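Local coordinates for sesquisabinene B synthase 2 (Santalum album, PDB 6A2A), which probably cyclises farnesyl diphosphate to the sesquiterpene sesquisabinene B, as a magnesium- or manganese-dependent terpene synthase, at residues R127-R132 with S170-E175; V138-F143 with E177-E182; K258-L263 with G281-Y286; M275-N280 with I312-D317. One frame throughout, in Å; residues are numbered along the deposited sequence.

Interaction 1 of 4, residues R127-R132 with S170-E175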
# COMPACT_ATOMS: atom_id res chain seq x y z
N ARG A 127 0.83 -46.30 -8.72
CA ARG A 127 1.38 -46.53 -7.40
C ARG A 127 2.81 -45.98 -7.32
O ARG A 127 3.15 -45.34 -6.32
CB ARG A 127 1.36 -48.04 -7.13
CG ARG A 127 1.82 -48.41 -5.72
CD ARG A 127 1.87 -49.93 -5.57
NE ARG A 127 2.53 -50.27 -4.31
CZ ARG A 127 3.81 -50.56 -4.19
NH1 ARG A 127 4.63 -50.45 -5.22
NH2 ARG A 127 4.26 -50.98 -3.03
N PHE A 128 3.62 -46.28 -8.31
CA PHE A 128 4.99 -45.80 -8.39
C PHE A 128 5.01 -44.28 -8.23
O PHE A 128 5.79 -43.70 -7.42
CB PHE A 128 5.64 -46.21 -9.70
CG PHE A 128 7.02 -45.64 -9.94
CD1 PHE A 128 7.19 -44.37 -10.51
CD2 PHE A 128 8.17 -46.33 -9.57
CE1 PHE A 128 8.45 -43.85 -10.73
CE2 PHE A 128 9.43 -45.79 -9.76
CZ PHE A 128 9.57 -44.55 -10.35
N ARG A 129 4.13 -43.63 -8.97
CA ARG A 129 4.15 -42.15 -8.95
C ARG A 129 3.67 -41.58 -7.62
O ARG A 129 4.33 -40.66 -7.08
CB ARG A 129 3.35 -41.56 -10.11
CG ARG A 129 3.22 -40.04 -10.03
CD ARG A 129 2.78 -39.43 -11.36
NE ARG A 129 1.40 -39.81 -11.70
CZ ARG A 129 0.30 -39.33 -11.17
NH1 ARG A 129 0.35 -38.41 -10.22
NH2 ARG A 129 -0.88 -39.77 -11.62
N ILE A 130 2.53 -42.03 -7.10
CA ILE A 130 1.94 -41.47 -5.92
C ILE A 130 2.88 -41.72 -4.74
O ILE A 130 3.01 -40.87 -3.86
CB ILE A 130 0.54 -42.03 -5.61
CG1 ILE A 130 -0.45 -41.81 -6.77
CG2 ILE A 130 -0.00 -41.42 -4.34
CD1 ILE A 130 -0.92 -40.40 -6.93
N MET A 131 3.41 -42.93 -4.68
CA MET A 131 4.42 -43.24 -3.60
C MET A 131 5.59 -42.24 -3.65
O MET A 131 5.89 -41.59 -2.63
CB MET A 131 4.91 -44.67 -3.74
CG MET A 131 3.86 -45.74 -3.41
SD MET A 131 3.14 -45.61 -1.81
CE MET A 131 1.65 -46.59 -2.01
N ARG A 132 6.23 -42.09 -4.79
CA ARG A 132 7.40 -41.22 -4.90
C ARG A 132 7.03 -39.76 -4.68
O ARG A 132 7.81 -39.03 -4.00
CB ARG A 132 8.13 -41.41 -6.21
CG ARG A 132 8.95 -42.70 -6.29
CD ARG A 132 9.98 -42.62 -7.35
NE ARG A 132 10.84 -43.79 -7.45
CZ ARG A 132 12.01 -43.81 -8.08
NH1 ARG A 132 12.50 -42.71 -8.65
NH2 ARG A 132 12.67 -44.95 -8.16
N SER A 170 6.96 -41.81 -15.24
CA SER A 170 8.33 -41.80 -15.69
C SER A 170 9.06 -40.52 -15.24
O SER A 170 10.28 -40.59 -14.99
CB SER A 170 8.47 -41.99 -17.15
OG SER A 170 8.09 -40.85 -17.90
N PHE A 171 8.29 -39.48 -15.02
CA PHE A 171 8.84 -38.13 -14.71
C PHE A 171 9.23 -38.04 -13.25
O PHE A 171 9.81 -37.00 -12.81
CB PHE A 171 7.87 -37.01 -15.12
CG PHE A 171 7.84 -36.89 -16.61
CD1 PHE A 171 8.76 -36.12 -17.30
CD2 PHE A 171 6.90 -37.61 -17.34
CE1 PHE A 171 8.78 -36.08 -18.67
CE2 PHE A 171 6.92 -37.53 -18.71
CZ PHE A 171 7.84 -36.81 -19.39
N LEU A 172 8.93 -39.07 -12.48
CA LEU A 172 9.33 -39.11 -11.07
C LEU A 172 10.68 -39.83 -10.92
O LEU A 172 11.13 -40.05 -9.80
CB LEU A 172 8.23 -39.74 -10.21
CG LEU A 172 7.18 -38.82 -9.61
CD1 LEU A 172 7.78 -37.90 -8.57
CD2 LEU A 172 6.42 -38.06 -10.70
N GLY A 173 11.27 -40.18 -12.02
CA GLY A 173 12.55 -40.90 -12.07
C GLY A 173 13.75 -40.04 -11.65
O GLY A 173 13.71 -38.81 -11.62
N TRP A 174 14.81 -40.76 -11.33
CA TRP A 174 16.12 -40.18 -10.88
C TRP A 174 17.21 -40.50 -11.88
O TRP A 174 17.05 -41.26 -12.86
CB TRP A 174 16.53 -40.71 -9.49
CG TRP A 174 15.59 -40.54 -8.35
CD1 TRP A 174 14.43 -39.81 -8.28
CD2 TRP A 174 15.77 -41.11 -7.05
NE1 TRP A 174 13.90 -39.89 -7.03
CE2 TRP A 174 14.67 -40.74 -6.28
CE3 TRP A 174 16.75 -41.94 -6.48
CZ2 TRP A 174 14.55 -41.09 -4.94
CZ3 TRP A 174 16.63 -42.28 -5.15
CH2 TRP A 174 15.55 -41.87 -4.40
N GLU A 175 18.39 -39.89 -11.72
CA GLU A 175 19.46 -40.23 -12.61
C GLU A 175 19.80 -41.73 -12.39
O GLU A 175 19.62 -42.25 -11.29
CB GLU A 175 20.73 -39.37 -12.41
CG GLU A 175 20.61 -37.91 -12.81
CD GLU A 175 21.95 -37.18 -12.69
OE1 GLU A 175 22.41 -37.01 -11.56
OE2 GLU A 175 22.56 -36.91 -13.70

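Interaction 2 of 4, residues V138-F143 with E177-E182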
# COMPACT_ATOMS: atom_id res chain seq x y z
N VAL A 138 9.93 -46.41 -4.39
CA VAL A 138 9.53 -47.58 -5.17
C VAL A 138 10.60 -47.69 -6.22
O VAL A 138 10.91 -46.69 -6.81
CB VAL A 138 8.14 -47.44 -5.82
CG1 VAL A 138 7.81 -48.66 -6.65
CG2 VAL A 138 7.05 -47.21 -4.81
N PRO A 139 11.18 -48.87 -6.41
CA PRO A 139 12.23 -49.07 -7.35
C PRO A 139 11.75 -49.08 -8.81
O PRO A 139 10.60 -49.45 -9.07
CB PRO A 139 12.85 -50.45 -7.03
CG PRO A 139 11.77 -51.15 -6.31
CD PRO A 139 10.92 -50.10 -5.65
N GLN A 140 12.60 -48.68 -9.71
CA GLN A 140 12.27 -48.67 -11.13
C GLN A 140 12.06 -50.12 -11.61
O GLN A 140 11.45 -50.34 -12.63
CB GLN A 140 13.34 -48.07 -12.02
CG GLN A 140 14.69 -48.79 -12.03
CD GLN A 140 15.62 -48.38 -13.13
OE1 GLN A 140 15.32 -47.57 -14.00
NE2 GLN A 140 16.80 -48.98 -13.13
N ASP A 141 12.63 -51.09 -10.89
CA ASP A 141 12.45 -52.52 -11.20
C ASP A 141 11.00 -53.00 -11.29
O ASP A 141 10.73 -54.04 -11.93
CB ASP A 141 13.19 -53.32 -10.09
CG ASP A 141 14.67 -52.91 -9.95
OD1 ASP A 141 14.96 -51.76 -9.46
OD2 ASP A 141 15.53 -53.74 -10.32
N VAL A 142 10.08 -52.33 -10.61
CA VAL A 142 8.65 -52.66 -10.74
C VAL A 142 8.20 -52.66 -12.21
O VAL A 142 7.13 -53.29 -12.49
CB VAL A 142 7.72 -51.75 -9.92
CG1 VAL A 142 8.02 -51.82 -8.43
CG2 VAL A 142 7.70 -50.32 -10.47
N PHE A 143 8.90 -51.99 -13.12
CA PHE A 143 8.47 -51.92 -14.52
C PHE A 143 9.10 -53.04 -15.33
O PHE A 143 8.70 -53.19 -16.48
CB PHE A 143 8.76 -50.55 -15.16
CG PHE A 143 7.97 -49.47 -14.51
CD1 PHE A 143 6.59 -49.35 -14.71
CD2 PHE A 143 8.58 -48.56 -13.66
CE1 PHE A 143 5.87 -48.36 -14.08
CE2 PHE A 143 7.85 -47.59 -13.02
CZ PHE A 143 6.50 -47.48 -13.23
N GLU A 177 18.32 -44.23 -13.53
CA GLU A 177 17.16 -45.14 -13.56
C GLU A 177 16.70 -45.29 -15.01
O GLU A 177 15.69 -44.69 -15.49
CB GLU A 177 16.08 -44.69 -12.59
CG GLU A 177 16.46 -44.73 -11.13
CD GLU A 177 15.39 -44.33 -10.18
OE1 GLU A 177 14.62 -43.38 -10.51
OE2 GLU A 177 15.29 -44.95 -9.08
N ASP A 178 17.45 -46.14 -15.71
CA ASP A 178 17.39 -46.31 -17.13
C ASP A 178 16.00 -46.84 -17.62
O ASP A 178 15.60 -46.56 -18.75
CB ASP A 178 18.49 -47.32 -17.56
CG ASP A 178 18.50 -48.63 -16.67
OD1 ASP A 178 18.57 -48.55 -15.40
OD2 ASP A 178 18.45 -49.75 -17.23
N ILE A 179 15.32 -47.57 -16.76
CA ILE A 179 14.04 -48.19 -17.16
C ILE A 179 12.98 -47.09 -17.24
O ILE A 179 12.11 -47.13 -18.12
CB ILE A 179 13.61 -49.34 -16.25
CG1 ILE A 179 14.64 -50.46 -16.27
CG2 ILE A 179 12.25 -49.87 -16.69
CD1 ILE A 179 14.47 -51.39 -15.13
N LEU A 180 13.15 -46.06 -16.42
CA LEU A 180 12.18 -44.96 -16.48
C LEU A 180 12.44 -44.09 -17.71
O LEU A 180 11.46 -43.57 -18.27
CB LEU A 180 12.19 -44.18 -15.18
CG LEU A 180 12.07 -45.04 -13.93
CD1 LEU A 180 12.17 -44.25 -12.66
CD2 LEU A 180 10.75 -45.78 -13.97
N ASP A 181 13.69 -43.93 -18.15
CA ASP A 181 13.96 -43.25 -19.40
C ASP A 181 13.38 -44.02 -20.59
O ASP A 181 12.87 -43.44 -21.55
CB ASP A 181 15.45 -43.17 -19.68
CG ASP A 181 16.17 -42.26 -18.70
OD1 ASP A 181 15.67 -41.14 -18.50
OD2 ASP A 181 17.20 -42.69 -18.11
N GLU A 182 13.52 -45.34 -20.54
CA GLU A 182 12.96 -46.20 -21.60
C GLU A 182 11.42 -46.06 -21.60
O GLU A 182 10.79 -46.05 -22.70
CB GLU A 182 13.31 -47.67 -21.35
CG GLU A 182 14.71 -48.09 -21.76
CD GLU A 182 15.28 -49.35 -21.10
OE1 GLU A 182 14.57 -50.05 -20.34
OE2 GLU A 182 16.49 -49.62 -21.31
O HOH W 1 15.07 -47.57 -8.76

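Interaction 3 of 4, residues K258-L263 with G281-Y286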
# COMPACT_ATOMS: atom_id res chain seq x y z
N LYS A 258 -8.52 -10.12 -4.47
CA LYS A 258 -8.21 -9.04 -3.53
C LYS A 258 -6.72 -8.66 -3.62
O LYS A 258 -6.34 -7.48 -3.51
CB LYS A 258 -8.57 -9.41 -2.08
CG LYS A 258 -10.08 -9.32 -1.81
CD LYS A 258 -10.53 -9.99 -0.52
CE LYS A 258 -11.98 -10.45 -0.55
NZ LYS A 258 -12.92 -9.30 -0.61
N GLU A 259 -5.90 -9.67 -3.76
CA GLU A 259 -4.44 -9.48 -3.90
C GLU A 259 -4.15 -8.66 -5.15
O GLU A 259 -3.32 -7.74 -5.08
CB GLU A 259 -3.71 -10.83 -3.94
CG GLU A 259 -3.73 -11.60 -2.63
CD GLU A 259 -3.32 -13.04 -2.76
OE1 GLU A 259 -2.90 -13.44 -3.90
OE2 GLU A 259 -3.44 -13.75 -1.76
N ILE A 260 -4.75 -8.98 -6.30
CA ILE A 260 -4.42 -8.25 -7.55
C ILE A 260 -4.91 -6.81 -7.41
O ILE A 260 -4.32 -5.89 -7.98
CB ILE A 260 -4.93 -8.96 -8.81
CG1 ILE A 260 -4.36 -8.34 -10.09
CG2 ILE A 260 -6.44 -9.01 -8.86
CD1 ILE A 260 -2.85 -8.23 -10.10
N GLY A 261 -6.02 -6.61 -6.66
CA GLY A 261 -6.44 -5.28 -6.36
C GLY A 261 -5.38 -4.48 -5.64
O GLY A 261 -5.08 -3.34 -6.05
N ARG A 262 -4.84 -5.05 -4.55
CA ARG A 262 -3.81 -4.41 -3.78
C ARG A 262 -2.57 -4.15 -4.65
O ARG A 262 -1.98 -3.06 -4.61
CB ARG A 262 -3.40 -5.24 -2.58
CG ARG A 262 -4.42 -5.16 -1.44
CD ARG A 262 -3.89 -5.76 -0.16
NE ARG A 262 -3.93 -7.20 -0.21
CZ ARG A 262 -4.99 -7.96 0.02
NH1 ARG A 262 -6.16 -7.44 0.37
NH2 ARG A 262 -4.88 -9.26 -0.16
N LEU A 263 -2.18 -5.17 -5.41
CA LEU A 263 -0.93 -5.07 -6.21
C LEU A 263 -1.08 -4.03 -7.32
O LEU A 263 -0.12 -3.29 -7.60
CB LEU A 263 -0.61 -6.45 -6.77
CG LEU A 263 0.01 -7.39 -5.76
CD1 LEU A 263 0.02 -8.79 -6.29
CD2 LEU A 263 1.42 -6.96 -5.40
N GLY A 281 3.69 -6.11 -17.17
CA GLY A 281 4.64 -6.56 -16.19
C GLY A 281 4.05 -7.03 -14.88
O GLY A 281 4.39 -8.04 -14.37
N LEU A 282 3.15 -6.24 -14.35
CA LEU A 282 2.55 -6.56 -13.08
C LEU A 282 1.65 -7.78 -13.16
O LEU A 282 1.76 -8.68 -12.39
CB LEU A 282 1.77 -5.38 -12.56
CG LEU A 282 1.17 -5.41 -11.16
CD1 LEU A 282 -0.13 -6.13 -11.20
CD2 LEU A 282 2.04 -5.97 -10.08
N ILE A 283 0.75 -7.77 -14.12
CA ILE A 283 -0.17 -8.87 -14.25
C ILE A 283 0.53 -10.19 -14.55
O ILE A 283 0.22 -11.17 -13.98
CB ILE A 283 -1.35 -8.56 -15.18
CG1 ILE A 283 -2.33 -9.69 -15.17
CG2 ILE A 283 -0.97 -8.45 -16.61
CD1 ILE A 283 -3.11 -9.77 -13.90
N GLN A 284 1.50 -10.16 -15.43
CA GLN A 284 2.22 -11.35 -15.75
C GLN A 284 3.01 -11.87 -14.55
O GLN A 284 3.05 -13.04 -14.32
CB GLN A 284 3.05 -11.15 -17.00
CG GLN A 284 2.10 -10.95 -18.15
CD GLN A 284 2.64 -11.06 -19.55
OE1 GLN A 284 1.93 -11.50 -20.41
NE2 GLN A 284 3.83 -10.60 -19.79
N SER A 285 3.58 -10.98 -13.76
CA SER A 285 4.32 -11.41 -12.59
C SER A 285 3.37 -12.10 -11.62
O SER A 285 3.66 -13.11 -11.08
CB SER A 285 4.99 -10.25 -11.87
OG SER A 285 5.55 -10.68 -10.68
N TYR A 286 2.22 -11.51 -11.42
CA TYR A 286 1.24 -12.06 -10.52
C TYR A 286 0.76 -13.42 -11.03
O TYR A 286 0.69 -14.35 -10.28
CB TYR A 286 0.08 -11.10 -10.22
CG TYR A 286 -0.88 -11.66 -9.20
CD1 TYR A 286 -0.53 -11.81 -7.89
CD2 TYR A 286 -2.11 -12.10 -9.57
CE1 TYR A 286 -1.40 -12.36 -6.97
CE2 TYR A 286 -2.97 -12.65 -8.68
CZ TYR A 286 -2.62 -12.79 -7.37
OH TYR A 286 -3.51 -13.35 -6.51

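Interaction 4 of 4, residues M275-N280 with I312-D317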
# COMPACT_ATOMS: atom_id res chain seq x y z
N MET A 275 5.76 3.78 -17.57
CA MET A 275 7.05 3.69 -18.31
C MET A 275 6.72 3.22 -19.72
O MET A 275 5.85 2.41 -19.91
CB MET A 275 8.01 2.68 -17.69
CG MET A 275 8.37 2.98 -16.27
SD MET A 275 9.17 4.55 -16.05
CE MET A 275 7.87 5.69 -15.62
N PRO A 276 7.48 3.66 -20.71
CA PRO A 276 7.24 3.21 -22.05
C PRO A 276 7.89 1.84 -22.33
O PRO A 276 8.40 1.63 -23.41
CB PRO A 276 7.90 4.33 -22.89
CG PRO A 276 9.01 4.78 -22.06
CD PRO A 276 8.52 4.71 -20.62
N PHE A 277 7.84 0.94 -21.35
CA PHE A 277 8.22 -0.46 -21.51
C PHE A 277 7.46 -1.28 -20.45
O PHE A 277 6.66 -0.70 -19.62
CB PHE A 277 9.75 -0.59 -21.46
CG PHE A 277 10.42 0.25 -20.39
CD1 PHE A 277 10.40 -0.14 -19.06
CD2 PHE A 277 11.01 1.47 -20.70
CE1 PHE A 277 10.99 0.64 -18.07
CE2 PHE A 277 11.58 2.26 -19.70
CZ PHE A 277 11.58 1.85 -18.40
N ALA A 278 7.66 -2.60 -20.47
CA ALA A 278 7.15 -3.54 -19.38
C ALA A 278 5.60 -3.52 -19.29
O ALA A 278 4.95 -3.66 -18.16
CB ALA A 278 7.80 -3.24 -18.06
N ARG A 279 5.01 -3.43 -20.48
CA ARG A 279 3.59 -3.79 -20.71
C ARG A 279 3.27 -5.15 -20.08
O ARG A 279 4.00 -6.13 -20.24
CB ARG A 279 3.28 -3.86 -22.21
CG ARG A 279 1.79 -3.85 -22.52
CD ARG A 279 1.50 -3.72 -24.00
NE ARG A 279 2.12 -4.76 -24.81
CZ ARG A 279 1.49 -5.82 -25.34
NH1 ARG A 279 2.13 -6.60 -26.20
NH2 ARG A 279 0.24 -6.10 -25.00
N ASN A 280 2.19 -5.16 -19.33
CA ASN A 280 1.73 -6.33 -18.61
C ASN A 280 2.69 -6.88 -17.56
O ASN A 280 2.52 -7.96 -17.10
CB ASN A 280 1.31 -7.42 -19.57
CG ASN A 280 0.10 -7.05 -20.38
OD1 ASN A 280 -0.82 -6.48 -19.89
ND2 ASN A 280 0.12 -7.36 -21.62
N ILE A 312 11.66 -7.17 -11.59
CA ILE A 312 12.62 -7.92 -12.44
C ILE A 312 12.27 -7.69 -13.91
O ILE A 312 13.15 -7.30 -14.67
CB ILE A 312 12.66 -9.42 -12.06
CG1 ILE A 312 13.32 -9.60 -10.71
CG2 ILE A 312 13.35 -10.25 -13.12
CD1 ILE A 312 13.16 -10.97 -10.14
N THR A 313 10.98 -7.81 -14.28
CA THR A 313 10.50 -7.61 -15.64
C THR A 313 10.83 -6.19 -16.11
O THR A 313 11.40 -5.98 -17.23
CB THR A 313 9.00 -7.94 -15.77
OG1 THR A 313 8.89 -9.32 -15.43
CG2 THR A 313 8.46 -7.66 -17.16
N THR A 314 10.56 -5.20 -15.25
CA THR A 314 10.77 -3.84 -15.58
C THR A 314 12.24 -3.49 -15.75
O THR A 314 12.61 -2.81 -16.77
CB THR A 314 10.20 -2.94 -14.48
OG1 THR A 314 8.80 -3.23 -14.44
CG2 THR A 314 10.40 -1.48 -14.78
N ILE A 315 13.06 -3.94 -14.83
CA ILE A 315 14.46 -3.64 -14.85
C ILE A 315 15.22 -4.40 -15.94
O ILE A 315 16.15 -3.93 -16.46
CB ILE A 315 15.05 -3.68 -13.46
CG1 ILE A 315 14.36 -2.60 -12.60
CG2 ILE A 315 16.53 -3.50 -13.49
CD1 ILE A 315 14.69 -2.67 -11.14
N ASP A 316 14.74 -5.58 -16.27
CA ASP A 316 15.26 -6.32 -17.39
C ASP A 316 15.08 -5.42 -18.63
O ASP A 316 15.99 -5.20 -19.33
CB ASP A 316 14.47 -7.58 -17.54
CG ASP A 316 14.97 -8.47 -18.63
OD1 ASP A 316 16.13 -8.58 -18.86
OD2 ASP A 316 14.15 -9.11 -19.22
N ASP A 317 13.89 -4.89 -18.84
CA ASP A 317 13.63 -3.99 -19.96
C ASP A 317 14.51 -2.72 -19.90
O ASP A 317 14.99 -2.27 -20.88
CB ASP A 317 12.17 -3.60 -20.06
CG ASP A 317 11.30 -4.74 -20.52
OD1 ASP A 317 11.76 -5.73 -20.98
OD2 ASP A 317 10.12 -4.64 -20.45

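Interaction 1 of 4, residues R127-R132 with S170-E175
The guanidinium of Arg-132 reaches from helix 121-133 to segment 170-175, where its NH1 has two partners. NH1 donates to the backbone O of Leu-172 over 3.2 Å; the bond is bent (N-H...O 146°), the oxygen sitting at the guanidinium edge somewhat out of its plane and NH1 meeting it tilted from the carbonyl plane. The same NH1 lies over one face of the Trp-174 indole, 3.5 Å from CD1, and CZ of Arg-132 is 4.5 Å from the centroid of the five-membered ring, a cation-pi pair in which the two planes are turned 48° apart. CZ of Phe-128 lies over one face of the guanidinium, offset toward its rim. Leu-172 packs on both Phe-128 and Arg-129: its CB is 4.1 Å from Phe-128 CE1, and its CD2 3.8 Å from Arg-129 CG.

In the second shell, Val-138 O and a salt bridge to Glu-177 hold NH2 of Arg-132. Arg-129 bends at chi3 (68°) and carries its charge away to Asp-86 and Glu-133. A type I beta turn, with Gly-173 N bonded to Ser-170 O, presents Leu-172 O to the arginine. The arrangement joins a helix to an interhelical loop within the mainly helical N-terminal domain of plant terpene synthases.

Interaction 2 of 4, residues V138-F143 with E177-E182
Gln-140 sets CG between its own backbone N and carbonyl carbon (chi1 62°) and then runs extended, which carries its amide across to the first turn of helix 178-192. Asp-178 adopts a similar first torsion, and its carboxylate comes round to meet that amide. The result is a side-chain amide set at a helix N terminus, in the helical N-terminal domain of the terpene synthase fold.

NE2 of Gln-140 donates to Asp-178 OD1 at 2.9 Å in a nearly straight bond (171°). The oxygen lies in the plane of the amide, but the nitrogen approaches from above the carboxylate plane, the two planes being 71° apart. On the other branch, Gln-140 OE1 accepts from the N-H of Ile-179, although this oxygen is modelled too close to a neighbour and its position is less certain. If that bond holds, both ends of the amide are engaged.

Beside the amide, apolar side chains pack. Gln-140 CB touches Leu-180 CG (3.8 Å), Phe-143 CB meets Ile-179 CG2 (3.9 Å), and Leu-180 CD2 presses against the Phe-143 ring, 3.5 Å from Phe-143 CD2, the two side chains crossing at about a right angle. Glu-177, the N-cap residue, accepts from Trp-174 N through its OE1, and a water that donates to Glu-177 OE2 (2.6 Å) accepts the N-H of Gln-140, 2.9 Å from Gln-140 N.

Interaction 3 of 4, residues K258-L263 with G281-Y286
Tyr-286 and Glu-259 make the one hydrogen bond between these segments: the phenol OH donates to OE1 of the glutamate over 2.7 Å. OE1 lies at the ring edge, in the plane of the phenol, and is met on its anti side, somewhat out of the carboxylate plane, with the carboxylate turned nearly perpendicular to the ring (85°). Tyr-286 holds CG anti to its backbone N (chi1 -176°), which sends the ring across the interface so that the hydroxyl reaches the glutamate.

The remaining contacts are apolar. CD1 of Ile-260 is the centre of one cluster, 3.6 Å from Leu-282 CD1 and 4.0 Å from Tyr-286 CD2, with Ile-283 CD1 a little further off. Leu-263 CD1 comes to the ring at Tyr-286 CD1 (3.5 Å), crossing the tyrosine at about a right angle. The segments run roughly antiparallel (146°), their axes 11.0 Å apart, joining helices 239-270 and 281-292 in the helical class I terpene synthase fold, away from the metal site.

Helix 299-321 lies alongside, with Ala-306 against Leu-263 and Tyr-286. From it Arg-302 forms a salt bridge to Glu-259 OE2, so the buried carboxylate has a partner on each oxygen, which would be consistent with an ionised glutamate in an otherwise apolar interface.

Interaction 4 of 4, residues M275-N280 with I312-D317
The ring of Phe-277 turns its edge to Thr-314, whose CG2 lies in the ring plane 4.0 Å from CE1, the two side chains crossing at about a right angle. One face of the ring is taken by CB of Met-275, from the same loop, offset toward the rim; the Tyr-322 ring also meets it, inclined. Asp-317 comes to the ring obliquely with its CB, 4.0 Å from Phe-277 CD1, and its carboxylate plane stands nearly perpendicular to the phenyl (85°). Phe-277 takes a first torsion of 42°, with CG lying between the backbone N and the carbonyl carbon, and this places the ring against the helix.

Ala-278 makes the closest backbone approach, its CA 5.3 Å from that of Thr-314. With backbone angles in the left-handed helical region, it points its methyl at the helix, 3.6 Å from Asp-317 OD2 and 3.8 Å from Thr-314 OG1. Its backbone N lies 3.2 Å from the same Asp-317 OD2. Thr-314 OG1 is itself bonded to Ala-310 O, one turn back.

Asp-316, Asp-317 and Asp-320 belong to the aspartate-rich DDxxD sequence of class I terpene synthases. Asp-316 and Asp-320 bind magnesium in this protein, although the model of this chain holds no metal; Asp-317, on the same turn, faces the loop. The loop runs between helices 239-270 and 281-292 along the C-terminal part of helix 299-321, while helix 377-400 meets that helix through Ile-312, Ile-315 and Asp-316, and Met-275 reaches helix 348-372.

From the N terminus, helix 121-133 opens interaction 1 and the following loop opens interaction 2; the chain then passes through a short hairpin and helix 160-170 before closing both in the same order. The two contacts cross and meet within the N-terminal domain. Interactions 3 and 4 come later as a second crossing pair: interaction 3 ties helix 239-270 to helix 281-292, and the loop of interaction 4 begins inside that of interaction 3 and ends beyond it, on helix 299-321. These two touch where Gly-281 packs on Thr-313. The pairs lie on opposite sides of the chain's centre, with interactions 1 and 4 about 39 Å apart between centres.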